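Local coordinates for protein thymidylate kinase (Ehrlichia chaffeensis, PDB 3LD9) that probably phosphorylates dTMP to dTDP at the expense of ATP, a step shared by the de novo and salvage routes to dTTP, at residues A[83-88]-A[127-132]; A[115-120]-A[192-197]; A[98-103]-A[108-113]. One frame throughout, in Å; residues are numbered along the deposited sequence. Where two conformers were deposited one is given.

Contact 1. Residues A[83-88]-A[127-132]; sequences SELLFF and QGIDCS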
loop_
_atom_site.group_PDB
_atom_site.type_symbol
_atom_site.label_atom_id
_atom_site.label_comp_id
_atom_site.label_asym_id
_atom_site.label_seq_id
_atom_site.Cartn_x
_atom_site.Cartn_y
_atom_site.Cartn_z
ATOM N N SER A 83 5.865 0.996 22.725
ATOM C CA SER A 83 6.122 1.129 21.308
ATOM C C SER A 83 5.343 0.083 20.537
ATOM O O SER A 83 4.675 0.401 19.521
ATOM C CB SER A 83 7.628 1.013 21.028
ATOM O OG SER A 83 7.925 1.191 19.657
ATOM N N GLU A 84 5.379 -1.164 21.013
ATOM C CA GLU A 84 4.752 -2.258 20.282
ATOM C C GLU A 84 3.244 -2.040 20.202
ATOM O O GLU A 84 2.635 -2.222 19.144
ATOM C CB GLU A 84 5.077 -3.612 20.916
ATOM C CG GLU A 84 4.420 -4.835 20.231
ATOM C CD GLU A 84 4.674 -6.144 20.974
ATOM O OE1 GLU A 84 4.983 -6.100 22.154
ATOM O OE2 GLU A 84 4.535 -7.222 20.385
ATOM N N LEU A 85 2.644 -1.637 21.305
ATOM C CA LEU A 85 1.229 -1.279 21.306
ATOM C C LEU A 85 0.932 -0.222 20.224
ATOM O O LEU A 85 0.001 -0.365 19.450
ATOM C CB LEU A 85 0.831 -0.749 22.680
ATOM C CG LEU A 85 -0.481 0.019 22.778
ATOM C CD1 LEU A 85 -1.642 -0.891 22.434
ATOM C CD2 LEU A 85 -0.633 0.552 24.185
ATOM N N LEU A 86 1.739 0.827 20.171
ATOM C CA LEU A 86 1.456 1.910 19.250
ATOM C C LEU A 86 1.648 1.457 17.804
ATOM O O LEU A 86 0.894 1.889 16.916
ATOM C CB LEU A 86 2.294 3.152 19.584
ATOM C CG LEU A 86 1.817 3.803 20.908
ATOM C CD1 LEU A 86 2.944 4.570 21.579
ATOM C CD2 LEU A 86 0.565 4.686 20.747
ATOM N N PHE A 87 2.605 0.569 17.543
ATOM C CA PHE A 87 2.732 0.059 16.171
ATOM C C PHE A 87 1.453 -0.682 15.813
ATOM O O PHE A 87 0.911 -0.474 14.717
ATOM C CB PHE A 87 3.935 -0.858 15.950
ATOM C CG PHE A 87 5.216 -0.134 15.711
ATOM C CD1 PHE A 87 5.410 0.590 14.564
ATOM C CD2 PHE A 87 6.255 -0.237 16.624
ATOM C CE1 PHE A 87 6.632 1.259 14.334
ATOM C CE2 PHE A 87 7.440 0.418 16.436
ATOM C CZ PHE A 87 7.635 1.175 15.287
ATOM N N PHE A 88 0.943 -1.494 16.729
ATOM C CA PHE A 88 -0.287 -2.264 16.452
ATOM C C PHE A 88 -1.508 -1.370 16.255
ATOM O O PHE A 88 -2.403 -1.710 15.504
ATOM C CB PHE A 88 -0.632 -3.282 17.550
ATOM C CG PHE A 88 0.349 -4.418 17.703
ATOM C CD1 PHE A 88 1.187 -4.803 16.681
ATOM C CD2 PHE A 88 0.383 -5.121 18.913
ATOM C CE1 PHE A 88 2.084 -5.854 16.862
ATOM C CE2 PHE A 88 1.243 -6.193 19.104
ATOM C CZ PHE A 88 2.114 -6.554 18.072
ATOM N N GLN A 127 1.361 -7.276 29.462
ATOM C CA GLN A 127 2.465 -6.332 29.645
ATOM C C GLN A 127 2.209 -5.237 30.691
ATOM O O GLN A 127 3.104 -4.489 31.004
ATOM C CB GLN A 127 2.815 -5.660 28.322
ATOM C CG GLN A 127 2.988 -6.603 27.149
ATOM C CD GLN A 127 4.420 -6.942 26.895
ATOM O OE1 GLN A 127 5.170 -7.210 27.836
ATOM N NE2 GLN A 127 4.834 -6.875 25.622
ATOM N N GLY A 128 0.993 -5.125 31.216
ATOM C CA GLY A 128 0.725 -4.167 32.301
ATOM C C GLY A 128 0.354 -2.765 31.858
ATOM O O GLY A 128 0.286 -1.861 32.689
ATOM N N ILE A 129 0.114 -2.563 30.556
ATOM C CA ILE A 129 -0.236 -1.236 30.083
ATOM C C ILE A 129 -1.688 -0.938 30.437
ATOM O O ILE A 129 -2.565 -1.797 30.360
ATOM C CB ILE A 129 -0.005 -1.053 28.575
ATOM C CG1 ILE A 129 1.496 -1.210 28.279
ATOM C CG2 ILE A 129 -0.483 0.333 28.141
ATOM C CD1 ILE A 129 1.845 -1.344 26.864
ATOM N N ASP A 130 -1.917 0.301 30.831
ATOM C CA ASP A 130 -3.230 0.771 31.212
ATOM C C ASP A 130 -4.327 0.412 30.196
ATOM O O ASP A 130 -4.357 0.934 29.085
ATOM C CB ASP A 130 -3.159 2.289 31.370
ATOM C CG ASP A 130 -4.230 2.813 32.249
ATOM O OD1 ASP A 130 -5.416 2.747 31.859
ATOM O OD2 ASP A 130 -3.879 3.262 33.346
ATOM N N CYS A 131 -5.249 -0.446 30.618
ATOM C CA CYS A 131 -6.379 -0.838 29.785
ATOM C C CYS A 131 -7.233 0.339 29.304
ATOM O O CYS A 131 -7.725 0.297 28.174
ATOM C CB CYS A 131 -7.248 -1.883 30.490
ATOM S SG CYS A 131 -6.401 -3.450 30.531
ATOM N N SER A 132 -7.379 1.382 30.119
ATOM C CA SER A 132 -8.187 2.517 29.718
ATOM C C SER A 132 -7.522 3.255 28.575
ATOM O O SER A 132 -8.208 3.682 27.649
ATOM C CB SER A 132 -8.488 3.448 30.896
ATOM O OG SER A 132 -7.334 4.164 31.277
HETATM O O HOH W 1 7.325 -6.277 23.522
HETATM O O HOH W 2 3.434 -4.962 24.230
#
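Glu84 and Gln127 have no direct hydrogen bond and are joined by two waters. The glutamate chain runs out extended, with CG anti to the backbone N (chi1 178°), and brings OE1 to 3.6 Å from Gln127 NE2, beyond hydrogen-bonding distance. One water donates to Glu84 OE1 at 2.8 Å and accepts from Gln127 NE2 at 2.7 Å, while the other also donates to Glu84 OE1 but accepts only a weak bond from Gln127 NE2. The two side chains cross at about a right angle, the carboxylate and amide planes 77° apart. One turn of helix 81-105 thus faces the link between helices 116-126 and 131-141, a helix-to-loop contact among the helices packed around the parallel sheet of this P-loop kinase fold. At Leu85 the contact turns apolar: CD2 lies 4.0 Å from Ile129 CG2 and 4.1 Å from Ile129 CD1, so a single methyl meets both ends of the branched isoleucine, which directly precedes Asp130, the N-cap of helix 131-141. The same leucine also packs on Thr119 and Gln123 of helix 116-126 and on Ile134 and Leu137 of helix 131-141. Farther along 83-88, Leu86 and Phe87 pack against Ala90 of the second subunit.

Contact 2. Residues A[115-120]-A[192-197]; sequences FIDSTI and HRCHVI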
loop_
_atom_site.group_PDB
_atom_site.type_symbol
_atom_site.label_atom_id
_atom_site.label_comp_id
_atom_site.label_asym_id
_atom_site.label_seq_id
_atom_site.Cartn_x
_atom_site.Cartn_y
_atom_site.Cartn_z
ATOM N N PHE A 115 -7.970 -8.850 16.816
ATOM C CA PHE A 115 -8.428 -7.472 16.702
ATOM C C PHE A 115 -8.272 -6.795 18.061
ATOM O O PHE A 115 -7.341 -7.106 18.786
ATOM C CB PHE A 115 -9.872 -7.439 16.205
ATOM C CG PHE A 115 -10.283 -6.124 15.599
ATOM C CD1 PHE A 115 -9.537 -5.546 14.589
ATOM C CD2 PHE A 115 -11.436 -5.475 16.017
ATOM C CE1 PHE A 115 -9.898 -4.346 14.037
ATOM C CE2 PHE A 115 -11.821 -4.277 15.431
ATOM C CZ PHE A 115 -11.029 -3.712 14.440
ATOM N N ILE A 116 -9.184 -5.887 18.408
ATOM C CA ILE A 116 -9.044 -5.034 19.570
ATOM C C ILE A 116 -8.925 -5.784 20.898
ATOM O O ILE A 116 -8.308 -5.272 21.811
ATOM C CB ILE A 116 -10.226 -4.028 19.710
ATOM C CG1 ILE A 116 -11.566 -4.762 19.960
ATOM C CG2 ILE A 116 -10.270 -3.075 18.502
ATOM C CD1 ILE A 116 -12.777 -3.843 19.955
ATOM N N ASP A 117 -9.524 -6.970 21.021
ATOM C CA ASP A 117 -9.472 -7.654 22.316
ATOM C C ASP A 117 -8.099 -8.312 22.571
ATOM O O ASP A 117 -7.648 -8.374 23.711
ATOM C CB ASP A 117 -10.624 -8.666 22.459
ATOM C CG ASP A 117 -11.975 -8.024 22.257
ATOM O OD1 ASP A 117 -12.255 -6.994 22.929
ATOM O OD2 ASP A 117 -12.738 -8.525 21.409
ATOM N N SER A 118 -7.435 -8.793 21.521
ATOM C CA SER A 118 -6.057 -9.266 21.695
ATOM C C SER A 118 -5.174 -8.190 22.336
ATOM O O SER A 118 -4.333 -8.486 23.170
ATOM C CB SER A 118 -5.455 -9.740 20.363
ATOM O OG SER A 118 -6.001 -11.052 20.057
ATOM N N THR A 119 -5.378 -6.946 21.932
ATOM C CA THR A 119 -4.538 -5.847 22.409
ATOM C C THR A 119 -4.721 -5.591 23.879
ATOM O O THR A 119 -3.745 -5.386 24.586
ATOM C CB THR A 119 -4.785 -4.551 21.621
ATOM O OG1 THR A 119 -4.804 -4.859 20.231
ATOM C CG2 THR A 119 -3.675 -3.573 21.891
ATOM N N ILE A 120 -5.954 -5.630 24.363
ATOM C CA ILE A 120 -6.214 -5.535 25.818
ATOM C C ILE A 120 -5.605 -6.710 26.577
ATOM O O ILE A 120 -4.943 -6.536 27.616
ATOM C CB ILE A 120 -7.750 -5.487 26.113
ATOM C CG1 ILE A 120 -8.310 -4.101 25.758
ATOM C CG2 ILE A 120 -8.027 -5.829 27.555
ATOM C CD1 ILE A 120 -8.024 -3.040 26.846
ATOM N N HIS A 192 -22.824 -8.799 25.267
ATOM C CA HIS A 192 -23.565 -8.647 24.016
ATOM C C HIS A 192 -22.728 -9.126 22.834
ATOM O O HIS A 192 -23.187 -9.892 21.986
ATOM C CB HIS A 192 -23.917 -7.171 23.813
ATOM C CG HIS A 192 -22.739 -6.254 23.921
ATOM N ND1 HIS A 192 -22.075 -6.029 25.109
ATOM C CD2 HIS A 192 -22.100 -5.512 22.986
ATOM C CE1 HIS A 192 -21.083 -5.186 24.901
ATOM N NE2 HIS A 192 -21.073 -4.862 23.621
ATOM N N ARG A 193 -21.468 -8.718 22.833
ATOM C CA ARG A 193 -20.610 -8.838 21.674
ATOM C C ARG A 193 -19.856 -10.167 21.670
ATOM O O ARG A 193 -19.758 -10.805 20.638
ATOM C CB ARG A 193 -19.629 -7.673 21.675
ATOM C CG ARG A 193 -18.553 -7.771 20.616
ATOM C CD ARG A 193 -17.847 -6.465 20.424
ATOM N NE ARG A 193 -16.966 -6.089 21.524
ATOM C CZ ARG A 193 -15.746 -6.583 21.729
ATOM N NH1 ARG A 193 -15.240 -7.530 20.933
ATOM N NH2 ARG A 193 -15.028 -6.134 22.747
ATOM N N CYS A 194 -19.346 -10.578 22.837
ATOM C CA CYS A 194 -18.367 -11.651 22.923
ATOM C C CYS A 194 -19.021 -12.940 23.307
ATOM O O CYS A 194 -20.007 -12.943 24.024
ATOM C CB CYS A 194 -17.301 -11.315 23.965
ATOM S SG CYS A 194 -16.301 -9.865 23.599
ATOM N N HIS A 195 -18.474 -14.037 22.817
ATOM C CA HIS A 195 -18.962 -15.361 23.133
ATOM C C HIS A 195 -17.767 -16.245 23.377
ATOM O O HIS A 195 -16.945 -16.454 22.475
ATOM C CB HIS A 195 -19.767 -15.913 21.975
ATOM C CG HIS A 195 -20.963 -15.083 21.644
ATOM N ND1 HIS A 195 -22.212 -15.335 22.174
ATOM C CD2 HIS A 195 -21.100 -13.989 20.857
ATOM C CE1 HIS A 195 -23.067 -14.439 21.719
ATOM N NE2 HIS A 195 -22.421 -13.614 20.913
ATOM N N VAL A 196 -17.647 -16.743 24.601
ATOM C CA VAL A 196 -16.563 -17.644 24.936
ATOM C C VAL A 196 -16.975 -19.032 24.506
ATOM O O VAL A 196 -18.034 -19.513 24.902
ATOM C CB VAL A 196 -16.223 -17.597 26.430
ATOM C CG1 VAL A 196 -15.113 -18.578 26.755
ATOM C CG2 VAL A 196 -15.815 -16.200 26.808
ATOM N N ILE A 197 -16.163 -19.647 23.651
ATOM C CA ILE A 197 -16.398 -21.002 23.166
ATOM C C ILE A 197 -15.311 -21.892 23.736
ATOM O O ILE A 197 -14.119 -21.693 23.483
ATOM C CB ILE A 197 -16.353 -21.074 21.639
ATOM C CG1 ILE A 197 -17.475 -20.228 21.044
ATOM C CG2 ILE A 197 -16.479 -22.509 21.169
ATOM C CD1 ILE A 197 -17.280 -19.929 19.610
#
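The first turns of helix 116-126 stand beside the start of strand 194-198, closest at Asp117 and Cys194, whose CA atoms are 9.8 Å apart, a gap bridged here mainly by the length of Arg193, just ahead of the strand. Its chain leaves with CG anti to the backbone N and then bends at chi3 (72°), presenting the guanidinium end-on to the Asp117 carboxylate. NH1 donates to Asp117 OD2 at 2.7 Å in an essentially straight bond, and NH2 donates to Asp117 OD1 at 2.9 Å with an angle of 169° at the hydrogen. Both oxygens use their syn lone pairs, and the two planes are only 10° apart: a bidentate salt bridge of nearly coplanar groups, in which paired bonds resist rotation of either one. In the parallel sheet of this P-loop kinase fold, 194-198 is an outermost strand within the chain, and the bridge ties its beginning to the helix that follows strand 109-113. Asp117 also lies near the predicted ATP-binding loop, its side chain about 8 Å from that of Gly28. The guanidinium is sandwiched off-centre: Cys194 SG sits 3.6 Å above one face, and Ile116 CD1 lies over the opposite face, 4.3 Å from Arg193 NH2. A hydrogen bond also joins Arg193 NH1 to Thr149 OG1 on the neighbouring strand 148-153. All four touching residues are buried, so each charge probably depends heavily on the other for compensation, while Ile186 of helix 173-189 packs against both Asp117 and Cys194.

Contact 3. Residues A[98-103]-A[108-113]; sequences KIIKPS and KIVICD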
loop_
_atom_site.group_PDB
_atom_site.type_symbol
_atom_site.label_atom_id
_atom_site.label_comp_id
_atom_site.label_asym_id
_atom_site.label_seq_id
_atom_site.Cartn_x
_atom_site.Cartn_y
_atom_site.Cartn_z
ATOM N N LYS A 98 -8.589 1.011 5.233
ATOM C CA LYS A 98 -8.412 0.483 3.895
ATOM C C LYS A 98 -9.247 -0.755 3.605
ATOM O O LYS A 98 -9.761 -0.877 2.508
ATOM C CB LYS A 98 -6.908 0.294 3.590
ATOM C CG LYS A 98 -6.220 1.717 3.479
ATOM C CD LYS A 98 -4.715 1.687 3.259
ATOM C CE LYS A 98 -4.144 3.078 2.864
ATOM N NZ LYS A 98 -3.976 4.034 4.005
ATOM N N ILE A 99 -9.439 -1.634 4.589
ATOM C CA ILE A 99 -10.027 -2.939 4.338
ATOM C C ILE A 99 -11.327 -3.094 5.084
ATOM O O ILE A 99 -12.360 -3.313 4.470
ATOM C CB ILE A 99 -9.093 -4.084 4.773
ATOM C CG1 ILE A 99 -7.724 -3.953 4.089
ATOM C CG2 ILE A 99 -9.738 -5.431 4.488
ATOM C CD1 ILE A 99 -7.761 -3.940 2.539
ATOM N N ILE A 100 -11.318 -2.977 6.401
ATOM C CA ILE A 100 -12.515 -3.362 7.144
ATOM C C ILE A 100 -13.731 -2.437 6.871
ATOM O O ILE A 100 -14.834 -2.913 6.572
ATOM C CB ILE A 100 -12.263 -3.444 8.649
ATOM C CG1 ILE A 100 -11.203 -4.518 8.943
ATOM C CG2 ILE A 100 -13.549 -3.731 9.377
ATOM C CD1 ILE A 100 -10.565 -4.464 10.375
ATOM N N LYS A 101 -13.536 -1.128 7.013
ATOM C CA LYS A 101 -14.668 -0.198 6.870
ATOM C C LYS A 101 -15.233 -0.175 5.440
ATOM O O LYS A 101 -16.445 -0.167 5.266
ATOM C CB LYS A 101 -14.255 1.195 7.348
ATOM C CG LYS A 101 -15.278 2.309 7.187
ATOM C CD LYS A 101 -16.280 2.321 8.275
ATOM C CE LYS A 101 -17.203 3.530 8.181
ATOM N NZ LYS A 101 -16.806 4.659 9.065
ATOM N N PRO A 102 -14.374 -0.136 4.410
ATOM C CA PRO A 102 -15.002 -0.166 3.094
ATOM C C PRO A 102 -15.739 -1.476 2.766
ATOM O O PRO A 102 -16.702 -1.451 2.000
ATOM C CB PRO A 102 -13.829 0.083 2.116
ATOM C CG PRO A 102 -12.736 0.686 2.934
ATOM C CD PRO A 102 -12.957 0.260 4.362
ATOM N N SER A 103 -15.322 -2.608 3.313
ATOM C CA SER A 103 -16.035 -3.849 3.030
ATOM C C SER A 103 -17.429 -3.838 3.666
ATOM O O SER A 103 -18.395 -4.327 3.068
ATOM C CB SER A 103 -15.254 -5.054 3.541
ATOM O OG SER A 103 -13.997 -5.109 2.928
ATOM N N LYS A 108 -20.719 -6.171 3.054
ATOM C CA LYS A 108 -20.086 -7.504 3.088
ATOM C C LYS A 108 -19.875 -7.990 4.502
ATOM O O LYS A 108 -19.992 -7.236 5.451
ATOM C CB LYS A 108 -18.748 -7.492 2.357
ATOM C CG LYS A 108 -18.879 -7.054 0.921
ATOM C CD LYS A 108 -17.549 -6.981 0.182
ATOM C CE LYS A 108 -17.818 -6.789 -1.311
ATOM N NZ LYS A 108 -16.577 -6.483 -2.062
ATOM N N ILE A 109 -19.571 -9.271 4.627
ATOM C CA ILE A 109 -19.189 -9.873 5.895
ATOM C C ILE A 109 -17.646 -9.820 6.023
ATOM O O ILE A 109 -16.908 -10.295 5.127
ATOM C CB ILE A 109 -19.659 -11.360 5.957
ATOM C CG1 ILE A 109 -21.194 -11.480 5.897
ATOM C CG2 ILE A 109 -19.124 -12.077 7.202
ATOM C CD1 ILE A 109 -21.685 -12.829 5.266
ATOM N N VAL A 110 -17.162 -9.242 7.113
ATOM C CA VAL A 110 -15.733 -9.235 7.403
ATOM C C VAL A 110 -15.439 -10.163 8.583
ATOM O O VAL A 110 -16.074 -10.057 9.627
ATOM C CB VAL A 110 -15.236 -7.805 7.739
ATOM C CG1 VAL A 110 -13.770 -7.829 8.242
ATOM C CG2 VAL A 110 -15.433 -6.840 6.539
ATOM N N ILE A 111 -14.469 -11.052 8.413
ATOM C CA ILE A 111 -13.977 -11.904 9.494
ATOM C C ILE A 111 -12.513 -11.533 9.757
ATOM O O ILE A 111 -11.683 -11.683 8.880
ATOM C CB ILE A 111 -14.085 -13.417 9.113
ATOM C CG1 ILE A 111 -15.532 -13.788 8.784
ATOM C CG2 ILE A 111 -13.573 -14.311 10.245
ATOM C CD1 ILE A 111 -15.721 -15.156 8.043
ATOM N N CYS A 112 -12.209 -11.050 10.955
ATOM C CA CYS A 112 -10.859 -10.687 11.313
ATOM C C CYS A 112 -10.290 -11.566 12.391
ATOM O O CYS A 112 -10.840 -11.636 13.492
ATOM C CB CYS A 112 -10.788 -9.215 11.793
ATOM S SG CYS A 112 -9.065 -8.650 11.890
ATOM N N ASP A 113 -9.177 -12.216 12.067
ATOM C CA ASP A 113 -8.397 -13.061 12.969
ATOM C C ASP A 113 -7.448 -12.175 13.802
ATOM O O ASP A 113 -6.446 -11.682 13.283
ATOM C CB ASP A 113 -7.634 -14.108 12.113
ATOM C CG ASP A 113 -6.604 -14.937 12.902
ATOM O OD1 ASP A 113 -6.571 -14.922 14.160
ATOM O OD2 ASP A 113 -5.814 -15.649 12.213
#
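Val110 points from strand 109-113 at the last turns of helix 81-105, and its two methyls divide the work. From CB, CG2 stands anti to the carbonyl carbon and reaches Ser103 CB at 3.5 Å, tighter than the usual carbon contact; the same methyl lies 4.0 Å from Ile100 O. The other branch, CG1, anti to the backbone N (chi1 172°), meets Ile100 CG1 at 4.2 Å. One valine thus bears on two residues about a helical turn apart. Ser103 presents CB to the valine while its hydroxyl turns back into its own helix: OG donates to Ile99 O at 2.9 Å, and Ser103 N reaches the same oxygen from the opposite face of the carbonyl plane. Where helix passes to strand, Lys108 N donates to Ser103 O at 3.0 Å, with an angle of 157° at the hydrogen. The first carbons of the Lys108 chain lie against that oxygen too, CB being 3.3 Å from Ser103 O, before the extended chain carries NZ away to Gln106. The contact therefore joins a helix to the strand that follows it in the chain, across a short connection closed by one backbone hydrogen bond between the segments. Val110, Ile100 and Ser103 are all buried, and a polar serine can sit in this apolar interface because its hydroxyl is bonded to Ile99 O.

In the fold
The three contacts trace how helices are set around the parallel sheet of a P-loop kinase. Contacts 1 and 3 share helix 81-105, at its early and late turns, with centres about 23 Å apart; contact 3 falls within the chain span that contact 1 bridges. Contact 2 opens after contact 3 has closed and crosses contact 1 in chain order. Its centre is about 16 Å from each, and it touches both: Leu85 CD1 is 3.4 Å from Thr119 CG2, and Phe115 CE1 is 3.7 Å from Ile100 CD1. The start of helix 116-126 and the residue before it thus pack on helix 81-105. Contacts 2 and 3 use elements bordering the predicted ATP-binding loop, whose Lys34 pairs with Asp113; contact 1 is more peripheral.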